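Local coordinates for oxidoreductase, zinc-binding dehydrogenase family (Myxococcus xanthus, PDB 5K1S), which acts as a reductase in an alternative de novo route to isovaleryl coenzyme A and belongs to the zinc-binding medium-chain dehydrogenase/reductase family, at residues Cys54-His59 with Leu355-Pro360; Leu77-Ala82 with Val164-Gly169; Leu32-Met37 with Pro335-Ala340. All blocks are in the same frame, centred on the assembly; numbering follows the deposited sequence.

How the contacts relate
Contacts 1 and 2 have centres about 9 Å apart and meet at one zinc ion, contact 1 supplying C57 and contact 2 supplying H79 and C166. They also share a sheet: strands 46-56 and 80-88 are neighbours in it, joined by a probable bond from G55 N to E80 O. The centre of contact 3 lies about 11 Å from that of contact 1 and about 19 Å from that of contact 2, beyond strand 354-358, where V358 O probably accepts from L336 N. Along the chain, 77-82 with 164-169 is nested inside both other loops, while contacts 1 and 3 interleave. Contact 1 brings the C-terminal strand 354-358 back beside strand 46-56, in the sheet that also carries strand 80-88 next to the zinc.

Contact 1. Residues Cys54-His59 with Leu355-Pro360; sequences CGVCYH and LVLVPP. With ZN (zinc ion), chain F.
C54 and L357 form an antiparallel hydrogen-bonded pair at the meeting of strands 46-56 and 354-358. C54 N gives its hydrogen to L357 O at 2.9 Å, in the plane of that carbonyl, and L357 N returns a nearly straight bond (172°) to C54 O, also at 2.9 Å. The side chains of both residues reach the same face of the sheet, where Y138 touches them. At G55 the strands stand closest, its CA 4.4 Å from V356 CA in a non-hydrogen-bonded pair. V56 N then reaches L355 O at 3.0 Å from above the carbonyl plane. V56 holds its CG1 anti to the backbone N (chi1 -178°), which leaves CG2 beside that nitrogen and against L357 CG at 3.6 Å, while V56 CB lies 4.1 Å from L355 CB. H343 and L346 of helix 339-347 cover this valine. Past the strand, C57 turns away from 355-360 and binds the zinc through SG at 2.5 Å. C57, at the N-cap of helix 58-64, also takes a weak capping bond from H59 N on the same sulfur; H79 and C166 are the other protein ligands. The strand pair belongs to the GroES-like domain of the medium-chain dehydrogenase/reductase fold, and a Cys-His-Cys zinc at its end is consistent with the family's catalytic zinc site.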
loop_
_atom_site.group_PDB
_atom_site.type_symbol
_atom_site.label_atom_id
_atom_site.label_comp_id
_atom_site.label_asym_id
_atom_site.label_seq_id
_atom_site.Cartn_x
_atom_site.Cartn_y
_atom_site.Cartn_z
ATOM N N CYS A 54 27.741 13.017 14.363
ATOM C CA CYS A 54 27.075 11.827 13.848
ATOM C C CYS A 54 25.914 11.482 14.762
ATOM O O CYS A 54 26.112 11.237 15.956
ATOM C CB CYS A 54 28.033 10.640 13.742
ATOM S SG CYS A 54 27.245 9.162 13.055
ATOM N N GLY A 55 24.710 11.455 14.200
ATOM C CA GLY A 55 23.543 11.127 14.986
ATOM C C GLY A 55 23.541 9.673 15.418
ATOM O O GLY A 55 23.997 8.781 14.702
ATOM N N VAL A 56 23.019 9.440 16.618
ATOM C CA VAL A 56 22.868 8.093 17.157
ATOM C C VAL A 56 21.455 7.627 16.834
ATOM O O VAL A 56 20.475 8.179 17.341
ATOM C CB VAL A 56 23.133 8.057 18.667
ATOM C CG1 VAL A 56 23.010 6.628 19.196
ATOM C CG2 VAL A 56 24.508 8.631 18.980
ATOM N N CYS A 57 21.352 6.612 15.982
ATOM C CA CYS A 57 20.080 6.026 15.590
ATOM C C CYS A 57 19.968 4.624 16.177
ATOM O O CYS A 57 20.952 3.881 16.210
ATOM C CB CYS A 57 19.959 5.975 14.064
ATOM S SG CYS A 57 18.450 5.215 13.456
ATOM N N TYR A 58 18.769 4.269 16.650
ATOM C CA TYR A 58 18.580 2.947 17.242
ATOM C C TYR A 58 19.011 1.845 16.286
ATOM O O TYR A 58 19.408 0.758 16.723
ATOM C CB TYR A 58 17.121 2.744 17.651
ATOM C CG TYR A 58 16.878 1.422 18.340
ATOM C CD1 TYR A 58 17.129 1.268 19.697
ATOM C CD2 TYR A 58 16.407 0.323 17.634
ATOM C CE1 TYR A 58 16.914 0.061 20.331
ATOM C CE2 TYR A 58 16.189 -0.889 18.261
ATOM C CZ TYR A 58 16.443 -1.014 19.610
ATOM O OH TYR A 58 16.227 -2.219 20.241
ATOM N N HIS A 59 18.927 2.103 14.980
ATOM C CA HIS A 59 19.532 1.215 13.994
ATOM C C HIS A 59 20.959 0.852 14.393
ATOM O O HIS A 59 21.387 -0.295 14.225
ATOM C CB HIS A 59 19.502 1.899 12.625
ATOM C CG HIS A 59 19.943 1.029 11.489
ATOM N ND1 HIS A 59 19.086 0.172 10.833
ATOM C CD2 HIS A 59 21.144 0.901 10.876
ATOM C CE1 HIS A 59 19.740 -0.452 9.871
ATOM N NE2 HIS A 59 20.991 -0.026 9.875
ATOM N N LEU A 355 20.082 12.053 20.001
ATOM C CA LEU A 355 21.433 12.141 20.532
ATOM C C LEU A 355 22.425 12.312 19.389
ATOM O O LEU A 355 22.197 11.846 18.269
ATOM C CB LEU A 355 21.786 10.894 21.342
ATOM C CG LEU A 355 20.908 10.632 22.567
ATOM C CD1 LEU A 355 21.207 9.259 23.145
ATOM C CD2 LEU A 355 21.110 11.718 23.619
ATOM N N VAL A 356 23.532 12.987 19.684
ATOM C CA VAL A 356 24.543 13.304 18.682
ATOM C C VAL A 356 25.917 13.045 19.281
ATOM O O VAL A 356 26.192 13.453 20.414
ATOM C CB VAL A 356 24.431 14.765 18.203
ATOM C CG1 VAL A 356 25.524 15.083 17.196
ATOM C CG2 VAL A 356 23.057 15.021 17.597
ATOM N N LEU A 357 26.776 12.372 18.521
ATOM C CA LEU A 357 28.167 12.167 18.900
ATOM C C LEU A 357 29.037 13.189 18.179
ATOM O O LEU A 357 28.968 13.316 16.951
ATOM C CB LEU A 357 28.624 10.747 18.563
ATOM C CG LEU A 357 27.946 9.621 19.345
ATOM C CD1 LEU A 357 28.382 8.264 18.811
ATOM C CD2 LEU A 357 28.246 9.729 20.834
ATOM N N VAL A 358 29.848 13.912 18.944
ATOM C CA VAL A 358 30.721 14.955 18.421
ATOM C C VAL A 358 32.157 14.439 18.498
ATOM O O VAL A 358 32.698 14.293 19.603
ATOM C CB VAL A 358 30.563 16.264 19.204
ATOM C CG1 VAL A 358 31.434 17.354 18.596
ATOM C CG2 VAL A 358 29.104 16.693 19.225
ATOM N N PRO A 359 32.812 14.144 17.373
ATOM C CA PRO A 359 34.202 13.699 17.442
ATOM C C PRO A 359 35.097 14.816 17.948
ATOM O O PRO A 359 34.781 16.005 17.779
ATOM C CB PRO A 359 34.533 13.331 15.983
ATOM C CG PRO A 359 33.218 13.160 15.312
ATOM C CD PRO A 359 32.294 14.110 15.995
ATOM N N PRO A 360 36.224 14.484 18.572
ATOM C CA PRO A 360 37.167 15.527 18.993
ATOM C C PRO A 360 37.876 16.138 17.793
ATOM O O PRO A 360 37.841 15.619 16.676
ATOM C CB PRO A 360 38.143 14.777 19.903
ATOM C CG PRO A 360 38.103 13.374 19.409
ATOM C CD PRO A 360 36.695 13.136 18.938
HETATM ZN ZN ZN F . 18.823 5.816 11.070
#

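Contact 2. Residues Leu77-Ala82 with Val164-Gly169; sequences LGHEAA and VCCTTG. With ZN (zinc ion), chain F.
E80 and C165 bring the two backbones nearest, CA to CA 6.6 Å, but no backbone-to-backbone bond joins 77-82 to 164-169, and the link is made by the zinc and by side chains, one of which reaches a backbone N-H. H79 has CG between its backbone N and carbonyl carbon (chi1 65°), and its ring reaches the metal with NE2 at 2.0 Å. From the other segment C166 SG binds the same ion at 2.3 Å. The sulfur lies at the edge of the imidazole and in its plane, a closeness that follows from sharing the metal. C57 supplies the third protein ligand, and the H59 ring meets that of H79 with planes about 70° apart. E80 extends beyond CG to set its carboxylate alongside C166. Its OE2 is 3.2 Å from C166 CB and accepts a weak bond from C166 N at 3.4 Å (147°), and CD lies 3.5 Å from C166 SG. OE1 stays 4.6 Å from the zinc ion, too far to count as a ligand, so E80 belongs to the second shell. An alanine here would remove the carboxylate and would probably leave C166 N without this acceptor and open a gap beside the zinc-bound sulfur. C166 itself lies in a wider pi-type turn, G169 N bonding to V164 O, which also accepts from T167 N. T103 OG1 is hydrogen-bonded to both H79 O and A81 N. Two cysteine sulfurs and one imidazole nitrogen would be expected to temper the charge of the metal, with E80 as a second-shell group beside the zinc-bound C166.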
loop_
_atom_site.group_PDB
_atom_site.type_symbol
_atom_site.label_atom_id
_atom_site.label_comp_id
_atom_site.label_asym_id
_atom_site.label_seq_id
_atom_site.Cartn_x
_atom_site.Cartn_y
_atom_site.Cartn_z
ATOM N N LEU A 77 30.674 2.219 13.302
ATOM C CA LEU A 77 29.238 2.315 13.096
ATOM C C LEU A 77 28.828 3.760 12.823
ATOM O O LEU A 77 29.620 4.696 12.952
ATOM C CB LEU A 77 28.489 1.773 14.316
ATOM C CG LEU A 77 29.015 0.465 14.917
ATOM C CD1 LEU A 77 28.048 -0.051 15.976
ATOM C CD2 LEU A 77 29.261 -0.595 13.850
ATOM N N GLY A 78 27.567 3.930 12.437
ATOM C CA GLY A 78 26.992 5.251 12.265
ATOM C C GLY A 78 26.679 5.583 10.823
ATOM O O GLY A 78 27.553 5.493 9.954
ATOM N N HIS A 79 25.434 5.976 10.555
ATOM C CA HIS A 79 25.000 6.341 9.214
ATOM C C HIS A 79 24.445 7.756 9.131
ATOM O O HIS A 79 23.977 8.160 8.059
ATOM C CB HIS A 79 23.940 5.349 8.711
ATOM C CG HIS A 79 22.663 5.372 9.493
ATOM N ND1 HIS A 79 22.258 4.321 10.286
ATOM C CD2 HIS A 79 21.697 6.316 9.596
ATOM C CE1 HIS A 79 21.099 4.617 10.847
ATOM N NE2 HIS A 79 20.738 5.823 10.446
ATOM N N GLU A 80 24.491 8.521 10.220
ATOM C CA GLU A 80 23.834 9.818 10.293
ATOM C C GLU A 80 24.874 10.906 10.532
ATOM O O GLU A 80 24.798 11.645 11.517
ATOM C CB GLU A 80 22.782 9.797 11.406
ATOM C CG GLU A 80 21.517 10.579 11.099
ATOM C CD GLU A 80 20.447 10.371 12.160
ATOM O OE1 GLU A 80 20.674 9.559 13.083
ATOM O OE2 GLU A 80 19.377 11.010 12.073
ATOM N N ALA A 81 25.841 11.016 9.627
ATOM C CA ALA A 81 27.014 11.855 9.821
ATOM C C ALA A 81 26.911 13.130 8.994
ATOM O O ALA A 81 26.413 13.116 7.865
ATOM C CB ALA A 81 28.287 11.097 9.444
ATOM N N ALA A 82 27.390 14.229 9.570
ATOM C CA ALA A 82 27.479 15.515 8.894
ATOM C C ALA A 82 28.894 16.039 9.070
ATOM O O ALA A 82 29.413 16.059 10.190
ATOM C CB ALA A 82 26.462 16.514 9.455
ATOM N N VAL A 164 19.097 14.810 10.631
ATOM C CA VAL A 164 18.030 15.167 9.703
ATOM C C VAL A 164 17.597 13.959 8.883
ATOM O O VAL A 164 16.404 13.766 8.624
ATOM C CB VAL A 164 18.498 16.324 8.797
ATOM C CG1 VAL A 164 17.435 16.681 7.770
ATOM C CG2 VAL A 164 18.847 17.537 9.637
ATOM N N CYS A 165 18.552 13.125 8.462
ATOM C CA CYS A 165 18.246 12.057 7.516
ATOM C C CYS A 165 17.202 11.100 8.080
ATOM O O CYS A 165 16.204 10.794 7.418
ATOM C CB CYS A 165 19.524 11.303 7.150
ATOM S SG CYS A 165 19.348 10.207 5.720
ATOM N N CYS A 166 17.413 10.619 9.302
ATOM C CA CYS A 166 16.547 9.603 9.888
ATOM C C CYS A 166 15.298 10.180 10.540
ATOM O O CYS A 166 14.568 9.435 11.203
ATOM C CB CYS A 166 17.329 8.783 10.913
ATOM S SG CYS A 166 18.770 7.980 10.211
ATOM N N THR A 167 15.035 11.474 10.373
ATOM C CA THR A 167 13.813 12.077 10.892
ATOM C C THR A 167 13.132 12.896 9.804
ATOM O O THR A 167 12.159 12.439 9.193
ATOM C CB THR A 167 14.115 12.950 12.110
ATOM O OG1 THR A 167 15.087 13.941 11.761
ATOM C CG2 THR A 167 14.646 12.100 13.255
ATOM N N THR A 168 13.635 14.104 9.549
ATOM C CA THR A 168 13.061 14.934 8.495
ATOM C C THR A 168 13.285 14.320 7.120
ATOM O O THR A 168 12.429 14.454 6.238
ATOM C CB THR A 168 13.655 16.340 8.552
ATOM O OG1 THR A 168 13.477 16.885 9.866
ATOM C CG2 THR A 168 12.981 17.252 7.533
ATOM N N GLY A 169 14.422 13.655 6.912
ATOM C CA GLY A 169 14.637 12.962 5.651
ATOM C C GLY A 169 13.581 11.904 5.399
ATOM O O GLY A 169 12.997 11.832 4.315
HETATM ZN ZN ZN F . 18.823 5.816 11.070
#

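Contact 3. Residues Leu32-Met37 with Pro335-Ala340; sequences LKMETM and PLAEAA
M34 meets L336 and A337 with its methyl end, and three torsions take it there: CG stands anti to the backbone N (chi1 179°), then bends at chi2 (85°) and chi3 (75°) swing CE over to 335-340. CE comes to 3.5 Å from A337 N and 3.6 Å from A337 CB, so it rests on both the backbone and the methyl of that residue. On L336 it touches the branch point, CG at 4.0 Å, and CD2 at the same distance. Two residues earlier, L32 CG lies beside its own backbone N and anti to the carbonyl carbon; from there CD1 sits 4.0 Å from A339 CB and 4.1 Å from A340 N. The backbones are near each other at these two places, L32 CA being 5.6 Å from A340 CA and M34 CA 5.5 Å from A337 CA. No hydrogen bond crosses; apolar side chains meet each other and the backbone of 335-340, and the M34-A337 end is the more open to solvent. The strand 32-38 is one arm of a two-stranded hairpin with 17-23, where V21 lies against L32 and K19 against M34, and L32 also reaches L77. The other side of the contact is the turn that leaves strand 330-335, passes through a short 3-10 segment and enters helix 339-347 with E338 at the N-cap. This helix is the connection of a beta-alpha-beta crossover between the parallel strands 330-335 and 354-358; L32 of strand 32-38 packs on its start, and M34 on the 3-10 turn before it.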
loop_
_atom_site.group_PDB
_atom_site.type_symbol
_atom_site.label_atom_id
_atom_site.label_comp_id
_atom_site.label_asym_id
_atom_site.label_seq_id
_atom_site.Cartn_x
_atom_site.Cartn_y
_atom_site.Cartn_z
ATOM N N LEU A 32 31.930 -0.657 22.488
ATOM C CA LEU A 32 32.369 0.506 21.727
ATOM C C LEU A 32 33.505 1.192 22.478
ATOM O O LEU A 32 33.349 1.555 23.650
ATOM C CB LEU A 32 31.201 1.465 21.512
ATOM C CG LEU A 32 30.000 0.921 20.732
ATOM C CD1 LEU A 32 28.831 1.886 20.826
ATOM C CD2 LEU A 32 30.359 0.662 19.274
ATOM N N LYS A 33 34.646 1.368 21.812
ATOM C CA LYS A 33 35.827 1.933 22.454
ATOM C C LYS A 33 36.580 2.816 21.470
ATOM O O LYS A 33 36.841 2.406 20.335
ATOM C CB LYS A 33 36.748 0.826 22.981
ATOM N N MET A 34 36.929 4.023 21.911
ATOM C CA MET A 34 37.730 4.920 21.087
ATOM C C MET A 34 39.112 4.324 20.858
ATOM O O MET A 34 39.765 3.858 21.796
ATOM C CB MET A 34 37.848 6.288 21.762
ATOM C CG MET A 34 38.693 7.311 20.997
ATOM S SD MET A 34 37.768 8.216 19.740
ATOM C CE MET A 34 36.835 9.348 20.767
ATOM N N GLU A 35 39.559 4.344 19.605
ATOM C CA GLU A 35 40.879 3.853 19.244
ATOM C C GLU A 35 41.511 4.813 18.246
ATOM O O GLU A 35 40.877 5.758 17.767
ATOM C CB GLU A 35 40.815 2.441 18.650
ATOM C CG GLU A 35 40.218 1.403 19.582
ATOM C CD GLU A 35 40.130 0.029 18.943
ATOM O OE1 GLU A 35 40.636 -0.136 17.813
ATOM O OE2 GLU A 35 39.553 -0.885 19.571
ATOM N N THR A 36 42.782 4.562 17.941
ATOM C CA THR A 36 43.508 5.297 16.911
ATOM C C THR A 36 43.562 4.416 15.670
ATOM O O THR A 36 44.182 3.349 15.687
ATOM C CB THR A 36 44.913 5.669 17.382
ATOM O OG1 THR A 36 44.829 6.468 18.569
ATOM C CG2 THR A 36 45.653 6.450 16.304
ATOM N N MET A 37 42.909 4.859 14.603
ATOM C CA MET A 37 42.835 4.122 13.353
ATOM C C MET A 37 43.526 4.906 12.244
ATOM O O MET A 37 43.704 6.125 12.352
ATOM C CB MET A 37 41.374 3.863 12.958
ATOM C CG MET A 37 40.549 3.154 14.025
ATOM S SD MET A 37 41.013 1.426 14.271
ATOM C CE MET A 37 40.454 0.691 12.737
ATOM N N PRO A 335 30.217 13.743 23.645
ATOM C CA PRO A 335 31.517 13.436 23.039
ATOM C C PRO A 335 31.527 12.046 22.420
ATOM O O PRO A 335 30.864 11.121 22.896
ATOM C CB PRO A 335 32.497 13.535 24.216
ATOM C CG PRO A 335 31.654 13.608 25.450
ATOM C CD PRO A 335 30.359 14.202 25.035
ATOM N N LEU A 336 32.297 11.910 21.340
ATOM C CA LEU A 336 32.347 10.644 20.620
ATOM C C LEU A 336 32.800 9.507 21.526
ATOM O O LEU A 336 32.273 8.390 21.450
ATOM C CB LEU A 336 33.274 10.776 19.411
ATOM C CG LEU A 336 33.534 9.510 18.598
ATOM C CD1 LEU A 336 32.240 8.971 18.006
ATOM C CD2 LEU A 336 34.556 9.774 17.503
ATOM N N ALA A 337 33.773 9.772 22.401
ATOM C CA ALA A 337 34.322 8.722 23.251
ATOM C C ALA A 337 33.271 8.091 24.152
ATOM O O ALA A 337 33.484 6.979 24.648
ATOM C CB ALA A 337 35.462 9.282 24.104
ATOM N N GLU A 338 32.147 8.770 24.380
ATOM C CA GLU A 338 31.070 8.251 25.214
ATOM C C GLU A 338 29.957 7.618 24.387
ATOM O O GLU A 338 28.780 7.715 24.749
ATOM C CB GLU A 338 30.511 9.364 26.099
ATOM C CG GLU A 338 31.521 9.922 27.088
ATOM C CD GLU A 338 30.950 11.037 27.942
ATOM O OE1 GLU A 338 29.720 11.254 27.895
ATOM O OE2 GLU A 338 31.732 11.696 28.659
ATOM N N ALA A 339 30.310 6.968 23.274
ATOM C CA ALA A 339 29.299 6.320 22.446
ATOM C C ALA A 339 28.568 5.234 23.223
ATOM O O ALA A 339 27.346 5.088 23.100
ATOM C CB ALA A 339 29.946 5.738 21.189
ATOM N N ALA A 340 29.297 4.461 24.029
ATOM C CA ALA A 340 28.661 3.422 24.833
ATOM C C ALA A 340 27.552 4.008 25.698
ATOM O O ALA A 340 26.424 3.502 25.710
ATOM C CB ALA A 340 29.704 2.714 25.698
#